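Local coordinates for protein chitinase (Pyrococcus furiosus, PDB 2CWR) that binds chitin through this domain, a carbohydrate-binding module of a hyperthermophilic chitinase, probably keeping the enzyme on its insoluble substrate, at residues D18-V27 against G80-V91; D36-A44 against E59-T67. One frame throughout, in Å; residues are numbered along the deposited sequence.

Contact 1: D18-V27 against G80-V91; sequences DWGSGAEYDV and GFIVNGPQGDKV
Bends at chi2 and at chi4 (-63°) fold the Lys-90 chain back toward the turn at 18-22, while Phe-81 CG lies between its backbone N and carbonyl carbon (chi1 56°), which turns one ring face to Tyr-25 CB. The Lys-90 ammonium forms a salt bridge with Asp-18, its NZ hydrogen-bonding to OD2 (2.8 Å) on the syn lone pair, and donates to the carbonyl oxygens of Gly-20 (NZ to O 2.9 Å) and Gly-88. A long, flexible base suits this place, since one cation ties two loops together. Asp-18 OD1 meanwhile accepts from Gly-20 N in an Asx turn. Strands 22-27 and 80-84 pair antiparallel within one sheet of an all-beta sandwich, and Val-83 N donates to Ala-23 O at 2.9 Å. On the inward face, Tyr-25 CB sits over the Phe-81 ring, 3.8 Å from its centroid, a CH-pi contact; the two rings are nearly parallel (8°) but slid apart. Val-91 CG2 lies over a face of the Tyr-25 ring, 3.5 Å from CZ. The Tyr-25 hydroxyl, at the border of this apolar layer, meets two waters, one of them also bonded to Asp-18 OD2 and Lys-90 N. On the other face, Ile-82 CG2 touches the Trp-19 ring edge.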
loop_
_atom_site.group_PDB
_atom_site.type_symbol
_atom_site.label_atom_id
_atom_site.label_comp_id
_atom_site.label_asym_id
_atom_site.label_seq_id
_atom_site.Cartn_x
_atom_site.Cartn_y
_atom_site.Cartn_z
ATOM N N ASP A 18 -14.777 1.982 1.126
ATOM C CA ASP A 18 -15.313 0.901 0.305
ATOM C C ASP A 18 -16.720 1.245 -0.171
ATOM O O ASP A 18 -17.556 1.694 0.612
ATOM C CB ASP A 18 -15.327 -0.402 1.111
ATOM C CG ASP A 18 -15.756 -1.600 0.285
ATOM O OD1 ASP A 18 -16.947 -1.681 -0.083
ATOM O OD2 ASP A 18 -14.896 -2.461 0.004
ATOM N N TRP A 19 -16.975 1.032 -1.459
ATOM C CA TRP A 19 -18.279 1.340 -2.035
ATOM C C TRP A 19 -18.945 0.136 -2.692
ATOM O O TRP A 19 -19.742 0.289 -3.618
ATOM C CB TRP A 19 -18.139 2.483 -3.049
ATOM C CG TRP A 19 -17.154 2.207 -4.148
ATOM C CD1 TRP A 19 -17.332 1.390 -5.227
ATOM C CD2 TRP A 19 -15.825 2.739 -4.263
ATOM N NE1 TRP A 19 -16.197 1.379 -6.007
ATOM C CE2 TRP A 19 -15.258 2.198 -5.438
ATOM C CE3 TRP A 19 -15.059 3.619 -3.483
ATOM C CZ2 TRP A 19 -13.958 2.508 -5.856
ATOM C CZ3 TRP A 19 -13.764 3.929 -3.900
ATOM C CH2 TRP A 19 -13.229 3.373 -5.078
ATOM N N GLY A 20 -18.614 -1.060 -2.211
ATOM C CA GLY A 20 -19.208 -2.268 -2.759
ATOM C C GLY A 20 -18.349 -3.006 -3.768
ATOM O O GLY A 20 -17.732 -4.021 -3.444
ATOM N N SER A 21 -18.313 -2.495 -4.994
ATOM C CA SER A 21 -17.539 -3.108 -6.068
ATOM C C SER A 21 -16.071 -2.701 -6.015
ATOM O O SER A 21 -15.228 -3.289 -6.697
ATOM C CB SER A 21 -18.124 -2.709 -7.423
ATOM O OG SER A 21 -18.094 -1.300 -7.590
ATOM N N GLY A 22 -15.770 -1.690 -5.208
ATOM C CA GLY A 22 -14.399 -1.231 -5.102
ATOM C C GLY A 22 -14.147 -0.486 -3.810
ATOM O O GLY A 22 -15.068 -0.268 -3.023
ATOM N N ALA A 23 -12.896 -0.091 -3.596
ATOM C CA ALA A 23 -12.530 0.637 -2.388
ATOM C C ALA A 23 -11.233 1.405 -2.601
ATOM O O ALA A 23 -10.340 0.944 -3.316
ATOM C CB ALA A 23 -12.375 -0.336 -1.218
ATOM N N GLU A 24 -11.140 2.580 -1.988
ATOM C CA GLU A 24 -9.942 3.400 -2.100
ATOM C C GLU A 24 -9.128 3.319 -0.817
ATOM O O GLU A 24 -9.675 3.395 0.288
ATOM C CB GLU A 24 -10.292 4.867 -2.369
ATOM C CG GLU A 24 -9.043 5.748 -2.505
ATOM C CD GLU A 24 -9.347 7.182 -2.904
ATOM O OE1 GLU A 24 -10.363 7.408 -3.593
ATOM O OE2 GLU A 24 -8.554 8.083 -2.542
ATOM N N TYR A 25 -7.820 3.163 -0.981
ATOM C CA TYR A 25 -6.897 3.084 0.135
ATOM C C TYR A 25 -5.905 4.240 0.057
ATOM O O TYR A 25 -5.109 4.325 -0.878
ATOM C CB TYR A 25 -6.143 1.750 0.106
ATOM C CG TYR A 25 -7.047 0.554 0.301
ATOM C CD1 TYR A 25 -7.838 0.069 -0.744
ATOM C CD2 TYR A 25 -7.151 -0.063 1.547
ATOM C CE1 TYR A 25 -8.713 -1.000 -0.547
ATOM C CE2 TYR A 25 -8.021 -1.132 1.754
ATOM C CZ TYR A 25 -8.798 -1.593 0.704
ATOM O OH TYR A 25 -9.662 -2.647 0.906
ATOM N N ASP A 26 -5.974 5.136 1.035
ATOM C CA ASP A 26 -5.077 6.291 1.101
ATOM C C ASP A 26 -4.082 5.975 2.204
ATOM O O ASP A 26 -4.426 5.996 3.386
ATOM C CB ASP A 26 -5.869 7.552 1.449
ATOM C CG ASP A 26 -6.844 7.945 0.353
ATOM O OD1 ASP A 26 -7.881 8.564 0.670
ATOM O OD2 ASP A 26 -6.568 7.643 -0.825
ATOM N N VAL A 27 -2.850 5.680 1.806
ATOM C CA VAL A 27 -1.805 5.304 2.747
ATOM C C VAL A 27 -0.856 6.433 3.120
ATOM O O VAL A 27 -0.488 7.252 2.278
ATOM C CB VAL A 27 -0.953 4.139 2.169
ATOM C CG1 VAL A 27 0.086 3.681 3.183
ATOM C CG2 VAL A 27 -1.863 2.979 1.760
ATOM N N GLY A 80 -1.627 6.109 -2.728
ATOM C CA GLY A 80 -2.904 5.439 -2.624
ATOM C C GLY A 80 -3.219 4.573 -3.818
ATOM O O GLY A 80 -2.532 4.618 -4.838
ATOM N N PHE A 81 -4.272 3.779 -3.684
ATOM C CA PHE A 81 -4.681 2.893 -4.758
ATOM C C PHE A 81 -6.132 2.496 -4.583
ATOM O O PHE A 81 -6.706 2.637 -3.501
ATOM C CB PHE A 81 -3.780 1.649 -4.792
ATOM C CG PHE A 81 -3.730 0.887 -3.494
ATOM C CD1 PHE A 81 -4.545 -0.221 -3.289
ATOM C CD2 PHE A 81 -2.861 1.276 -2.474
ATOM C CE1 PHE A 81 -4.498 -0.933 -2.090
ATOM C CE2 PHE A 81 -2.807 0.569 -1.273
ATOM C CZ PHE A 81 -3.628 -0.538 -1.082
ATOM N N ILE A 82 -6.724 2.021 -5.670
ATOM C CA ILE A 82 -8.112 1.590 -5.667
ATOM C C ILE A 82 -8.127 0.107 -5.993
ATOM O O ILE A 82 -7.408 -0.351 -6.882
ATOM C CB ILE A 82 -8.928 2.380 -6.716
ATOM C CG1 ILE A 82 -9.070 3.836 -6.255
ATOM C CG2 ILE A 82 -10.288 1.723 -6.934
ATOM C CD1 ILE A 82 -9.808 4.731 -7.234
ATOM N N VAL A 83 -8.927 -0.646 -5.251
ATOM C CA VAL A 83 -9.018 -2.080 -5.464
ATOM C C VAL A 83 -10.443 -2.452 -5.827
ATOM O O VAL A 83 -11.393 -2.031 -5.165
ATOM C CB VAL A 83 -8.608 -2.866 -4.195
ATOM C CG1 VAL A 83 -8.698 -4.363 -4.455
ATOM C CG2 VAL A 83 -7.192 -2.495 -3.786
ATOM N N ASN A 84 -10.584 -3.232 -6.890
ATOM C CA ASN A 84 -11.893 -3.681 -7.338
ATOM C C ASN A 84 -11.998 -5.161 -7.024
ATOM O O ASN A 84 -11.011 -5.888 -7.100
ATOM C CB ASN A 84 -12.047 -3.457 -8.844
ATOM C CG ASN A 84 -11.925 -1.995 -9.233
ATOM O OD1 ASN A 84 -11.047 -1.619 -10.016
ATOM N ND2 ASN A 84 -12.806 -1.160 -8.693
ATOM N N GLY A 85 -13.192 -5.615 -6.661
ATOM C CA GLY A 85 -13.346 -7.021 -6.355
ATOM C C GLY A 85 -14.689 -7.370 -5.754
ATOM O O GLY A 85 -15.618 -6.562 -5.778
ATOM N N PRO A 86 -14.812 -8.582 -5.199
ATOM C CA PRO A 86 -16.056 -9.053 -4.582
ATOM C C PRO A 86 -16.467 -8.183 -3.400
ATOM O O PRO A 86 -15.621 -7.583 -2.738
ATOM C CB PRO A 86 -15.706 -10.471 -4.135
ATOM C CG PRO A 86 -14.613 -10.882 -5.078
ATOM C CD PRO A 86 -13.779 -9.629 -5.156
ATOM N N GLN A 87 -17.770 -8.114 -3.142
ATOM C CA GLN A 87 -18.282 -7.348 -2.011
ATOM C C GLN A 87 -17.584 -7.891 -0.764
ATOM O O GLN A 87 -17.375 -9.098 -0.642
ATOM C CB GLN A 87 -19.796 -7.537 -1.892
ATOM C CG GLN A 87 -20.416 -6.893 -0.666
ATOM C CD GLN A 87 -21.908 -7.140 -0.577
ATOM O OE1 GLN A 87 -22.684 -6.631 -1.388
ATOM N NE2 GLN A 87 -22.319 -7.936 0.408
ATOM N N GLY A 88 -17.229 -6.998 0.153
ATOM C CA GLY A 88 -16.523 -7.399 1.358
ATOM C C GLY A 88 -15.141 -6.768 1.304
ATOM O O GLY A 88 -14.813 -6.112 0.316
ATOM N N ASP A 89 -14.328 -6.956 2.340
ATOM C CA ASP A 89 -12.987 -6.368 2.351
ATOM C C ASP A 89 -12.215 -6.750 1.093
ATOM O O ASP A 89 -12.113 -7.930 0.753
ATOM C CB ASP A 89 -12.208 -6.819 3.588
ATOM C CG ASP A 89 -12.827 -6.321 4.877
ATOM O OD1 ASP A 89 -13.410 -5.218 4.867
ATOM O OD2 ASP A 89 -12.717 -7.025 5.902
ATOM N N LYS A 90 -11.674 -5.742 0.413
ATOM C CA LYS A 90 -10.921 -5.943 -0.822
ATOM C C LYS A 90 -9.465 -6.304 -0.557
ATOM O O LYS A 90 -8.791 -6.877 -1.414
ATOM C CB LYS A 90 -10.967 -4.666 -1.669
ATOM C CG LYS A 90 -12.368 -4.146 -1.948
ATOM C CD LYS A 90 -13.143 -5.100 -2.839
ATOM C CE LYS A 90 -14.551 -4.587 -3.108
ATOM N NZ LYS A 90 -15.356 -4.485 -1.860
ATOM N N VAL A 91 -8.985 -5.955 0.632
ATOM C CA VAL A 91 -7.605 -6.217 1.018
ATOM C C VAL A 91 -7.552 -6.961 2.346
ATOM O O VAL A 91 -8.334 -6.681 3.253
ATOM C CB VAL A 91 -6.824 -4.887 1.133
ATOM C CG1 VAL A 91 -5.440 -5.130 1.694
ATOM C CG2 VAL A 91 -6.734 -4.228 -0.235
HETATM O O HOH W 1 -12.515 -2.933 1.297
HETATM O O HOH W 2 -17.806 -4.451 0.018
HETATM O O HOH W 3 -9.848 -3.859 3.250
#

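Contact 2: D36-A44 against E59-T67; sequences DWTVKVKLA and EGNGYVIFT
Val-39 and Phe-66, and Val-41 and Val-64, form the hydrogen-bonded pairs of an antiparallel ladder between strands 38-43 and 63-67. Each of these four residues both gives and receives: Phe-66 N points almost straight at Val-39 O (2.8 Å, 178° at the hydrogen), and Val-41 N reaches Val-64 O at 2.7 Å. The backbone amides and carbonyls of these buried residues satisfy one another, and their inward side chains are all apolar. The ladder ends where Leu-43 N donates to Gly-62 O, 3.0 Å away. The turn takes the backbone through a positive phi at Gly-62, a conformation that glycine adopts easily. A water accepts from Lys-42 NZ and lies within bonding distance of both Leu-43 O and Gly-62 O. The same ammonium has a salt bridge to Glu-92. The Lys-42 chain, with CG anti to the backbone N (chi1 -173°), is extended as far as CE and bent at chi4; it crosses the Tyr-63 ring at a slant, CB lying 3.5 Å from CE1. Trp-37 NE1 donates a hydrogen bond to Asn-72 O, whereas the six-membered part of its ring faces the backbone of Thr-67.

On the inward side, Leu-43 CD1 presses tightly on Val-64 CG2 (3.4 Å), and Val-41 CG2 meets the Phe-66 ring at its edge. These apolar side chains suit a layer that faces the other sheet. Thr-38 CG2 touches Ile-65 CG2 on the outward side. Strand 55-60 flanks strand 63-68, and strand 91-98 flanks 38-43. Across the sandwich, strand 76-84 packs on the inward side chains: Phe-79 stacks with Trp-37, and Phe-81 with Phe-66.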
loop_
_atom_site.group_PDB
_atom_site.type_symbol
_atom_site.label_atom_id
_atom_site.label_comp_id
_atom_site.label_asym_id
_atom_site.label_seq_id
_atom_site.Cartn_x
_atom_site.Cartn_y
_atom_site.Cartn_z
ATOM N N ASP A 36 13.707 4.062 0.562
ATOM C CA ASP A 36 13.117 3.579 -0.678
ATOM C C ASP A 36 12.297 2.412 -0.132
ATOM O O ASP A 36 12.644 1.245 -0.302
ATOM C CB ASP A 36 14.210 3.097 -1.638
ATOM C CG ASP A 36 13.708 2.931 -3.065
ATOM O OD1 ASP A 36 14.541 2.680 -3.961
ATOM O OD2 ASP A 36 12.486 3.047 -3.294
ATOM N N TRP A 37 11.216 2.763 0.558
ATOM C CA TRP A 37 10.330 1.810 1.213
ATOM C C TRP A 37 9.581 0.818 0.334
ATOM O O TRP A 37 9.590 0.907 -0.889
ATOM C CB TRP A 37 9.319 2.572 2.076
ATOM C CG TRP A 37 8.596 3.663 1.340
ATOM C CD1 TRP A 37 8.895 4.993 1.346
ATOM C CD2 TRP A 37 7.453 3.511 0.491
ATOM N NE1 TRP A 37 8.006 5.685 0.556
ATOM C CE2 TRP A 37 7.110 4.798 0.018
ATOM C CE3 TRP A 37 6.686 2.411 0.082
ATOM C CZ2 TRP A 37 6.029 5.019 -0.846
ATOM C CZ3 TRP A 37 5.610 2.629 -0.778
ATOM C CH2 TRP A 37 5.294 3.926 -1.232
ATOM N N THR A 38 8.926 -0.131 0.995
ATOM C CA THR A 38 8.141 -1.160 0.330
ATOM C C THR A 38 6.876 -1.409 1.139
ATOM O O THR A 38 6.939 -1.539 2.359
ATOM C CB THR A 38 8.913 -2.493 0.248
ATOM O OG1 THR A 38 10.070 -2.327 -0.577
ATOM C CG2 THR A 38 8.034 -3.587 -0.341
ATOM N N VAL A 39 5.731 -1.453 0.468
ATOM C CA VAL A 39 4.471 -1.742 1.146
ATOM C C VAL A 39 3.862 -2.925 0.410
ATOM O O VAL A 39 3.580 -2.843 -0.788
ATOM C CB VAL A 39 3.500 -0.535 1.120
ATOM C CG1 VAL A 39 2.138 -0.950 1.662
ATOM C CG2 VAL A 39 4.061 0.596 1.976
ATOM N N LYS A 40 3.700 -4.037 1.119
ATOM C CA LYS A 40 3.143 -5.242 0.519
ATOM C C LYS A 40 1.664 -5.341 0.832
ATOM O O LYS A 40 1.246 -5.192 1.979
ATOM C CB LYS A 40 3.876 -6.483 1.039
ATOM C CG LYS A 40 5.349 -6.516 0.660
ATOM C CD LYS A 40 6.009 -7.821 1.075
ATOM C CE LYS A 40 7.431 -7.905 0.531
ATOM N NZ LYS A 40 8.080 -9.203 0.868
ATOM N N VAL A 41 0.873 -5.602 -0.198
ATOM C CA VAL A 41 -0.566 -5.699 -0.045
ATOM C C VAL A 41 -1.081 -7.063 -0.479
ATOM O O VAL A 41 -0.856 -7.481 -1.611
ATOM C CB VAL A 41 -1.280 -4.616 -0.884
ATOM C CG1 VAL A 41 -2.787 -4.808 -0.820
ATOM C CG2 VAL A 41 -0.903 -3.225 -0.375
ATOM N N LYS A 42 -1.758 -7.759 0.430
ATOM C CA LYS A 42 -2.325 -9.060 0.099
ATOM C C LYS A 42 -3.780 -8.798 -0.246
ATOM O O LYS A 42 -4.558 -8.352 0.599
ATOM C CB LYS A 42 -2.227 -10.027 1.281
ATOM C CG LYS A 42 -2.660 -11.453 0.938
ATOM C CD LYS A 42 -2.563 -12.381 2.135
ATOM C CE LYS A 42 -2.792 -13.835 1.730
ATOM N NZ LYS A 42 -4.098 -14.037 1.037
ATOM N N LEU A 43 -4.136 -9.060 -1.499
ATOM C CA LEU A 43 -5.487 -8.830 -1.987
ATOM C C LEU A 43 -6.449 -9.946 -1.602
ATOM O O LEU A 43 -6.047 -11.097 -1.430
ATOM C CB LEU A 43 -5.464 -8.693 -3.510
ATOM C CG LEU A 43 -4.591 -7.566 -4.068
ATOM C CD1 LEU A 43 -4.413 -7.741 -5.568
ATOM C CD2 LEU A 43 -5.231 -6.229 -3.740
ATOM N N ALA A 44 -7.721 -9.596 -1.461
ATOM C CA ALA A 44 -8.738 -10.584 -1.133
ATOM C C ALA A 44 -8.982 -11.391 -2.404
ATOM O O ALA A 44 -8.605 -10.967 -3.498
ATOM C CB ALA A 44 -10.022 -9.899 -0.699
ATOM N N GLU A 59 2.779 -6.429 -9.329
ATOM C CA GLU A 59 1.674 -7.303 -8.972
ATOM C C GLU A 59 1.911 -8.747 -9.399
ATOM O O GLU A 59 2.480 -9.013 -10.461
ATOM C CB GLU A 59 0.395 -6.752 -9.618
ATOM C CG GLU A 59 -0.894 -7.062 -8.884
ATOM C CD GLU A 59 -2.059 -6.193 -9.350
ATOM O OE1 GLU A 59 -3.184 -6.369 -8.827
ATOM O OE2 GLU A 59 -1.851 -5.327 -10.232
ATOM N N GLY A 60 1.479 -9.670 -8.547
ATOM C CA GLY A 60 1.623 -11.088 -8.822
ATOM C C GLY A 60 0.381 -11.815 -8.338
ATOM O O GLY A 60 -0.669 -11.196 -8.156
ATOM N N ASN A 61 0.493 -13.121 -8.122
ATOM C CA ASN A 61 -0.643 -13.916 -7.659
ATOM C C ASN A 61 -1.174 -13.457 -6.301
ATOM O O ASN A 61 -0.622 -13.805 -5.258
ATOM C CB ASN A 61 -0.254 -15.397 -7.575
ATOM C CG ASN A 61 0.085 -15.994 -8.929
ATOM O OD1 ASN A 61 0.372 -17.187 -9.039
ATOM N ND2 ASN A 61 0.054 -15.166 -9.968
ATOM N N GLY A 62 -2.246 -12.669 -6.325
ATOM C CA GLY A 62 -2.853 -12.188 -5.095
ATOM C C GLY A 62 -2.020 -11.252 -4.234
ATOM O O GLY A 62 -2.414 -10.924 -3.116
ATOM N N TYR A 63 -0.874 -10.815 -4.743
ATOM C CA TYR A 63 -0.012 -9.911 -3.989
ATOM C C TYR A 63 0.343 -8.676 -4.801
ATOM O O TYR A 63 0.466 -8.740 -6.023
ATOM C CB TYR A 63 1.275 -10.622 -3.564
ATOM C CG TYR A 63 1.172 -11.367 -2.251
ATOM C CD1 TYR A 63 0.946 -10.684 -1.055
ATOM C CD2 TYR A 63 1.310 -12.756 -2.200
ATOM C CE1 TYR A 63 0.862 -11.365 0.163
ATOM C CE2 TYR A 63 1.227 -13.445 -0.990
ATOM C CZ TYR A 63 1.004 -12.744 0.186
ATOM O OH TYR A 63 0.925 -13.420 1.383
ATOM N N VAL A 64 0.498 -7.551 -4.114
ATOM C CA VAL A 64 0.861 -6.304 -4.769
ATOM C C VAL A 64 1.939 -5.645 -3.925
ATOM O O VAL A 64 1.857 -5.636 -2.697
ATOM C CB VAL A 64 -0.342 -5.341 -4.878
ATOM C CG1 VAL A 64 0.068 -4.076 -5.619
ATOM C CG2 VAL A 64 -1.491 -6.027 -5.589
ATOM N N ILE A 65 2.955 -5.103 -4.585
ATOM C CA ILE A 65 4.044 -4.441 -3.884
ATOM C C ILE A 65 4.142 -3.013 -4.386
ATOM O O ILE A 65 4.311 -2.779 -5.581
ATOM C CB ILE A 65 5.396 -5.147 -4.140
ATOM C CG1 ILE A 65 5.321 -6.601 -3.670
ATOM C CG2 ILE A 65 6.517 -4.408 -3.417
ATOM C CD1 ILE A 65 6.575 -7.391 -3.956
ATOM N N PHE A 66 4.025 -2.059 -3.470
ATOM C CA PHE A 66 4.126 -0.655 -3.829
ATOM C C PHE A 66 5.460 -0.102 -3.349
ATOM O O PHE A 66 5.903 -0.393 -2.239
ATOM C CB PHE A 66 2.981 0.145 -3.198
ATOM C CG PHE A 66 1.651 -0.082 -3.852
ATOM C CD1 PHE A 66 1.397 0.418 -5.127
ATOM C CD2 PHE A 66 0.650 -0.798 -3.197
ATOM C CE1 PHE A 66 0.164 0.210 -5.743
ATOM C CE2 PHE A 66 -0.589 -1.014 -3.804
ATOM C CZ PHE A 66 -0.833 -0.509 -5.077
ATOM N N THR A 67 6.101 0.678 -4.212
ATOM C CA THR A 67 7.376 1.310 -3.906
ATOM C C THR A 67 7.249 2.779 -4.293
ATOM O O THR A 67 6.429 3.138 -5.137
ATOM C CB THR A 67 8.522 0.647 -4.680
ATOM O OG1 THR A 67 8.168 0.548 -6.064
ATOM C CG2 THR A 67 8.797 -0.747 -4.115
HETATM O O HOH W 4 -4.012 -13.085 -1.497
#

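Overall arrangement
From the N terminus, the chain enters contact 1 at 18-27, runs along strand 22-31 of the four-stranded sheet and then crosses to the five-stranded sheet as strand 38-43. Fourteen residues after 36-44, including strand 48-53 of the four-stranded sheet, the chain returns at 59-67 and closes contact 2. Strand 63-68 then leads to strand 76-84, where 80-91 closes contact 1, so the loop of contact 2 is nested inside that of contact 1. Contact 1 pairs strands of the four-stranded sheet and contact 2 those of the five-stranded sheet, with centres 14 Å apart. Where 80-91 passes over to strand 91-98 of the five-stranded sheet, Lys-90 O probably accepts from Ala-44 N, and Val-91 CG1 packs on Lys-42 O.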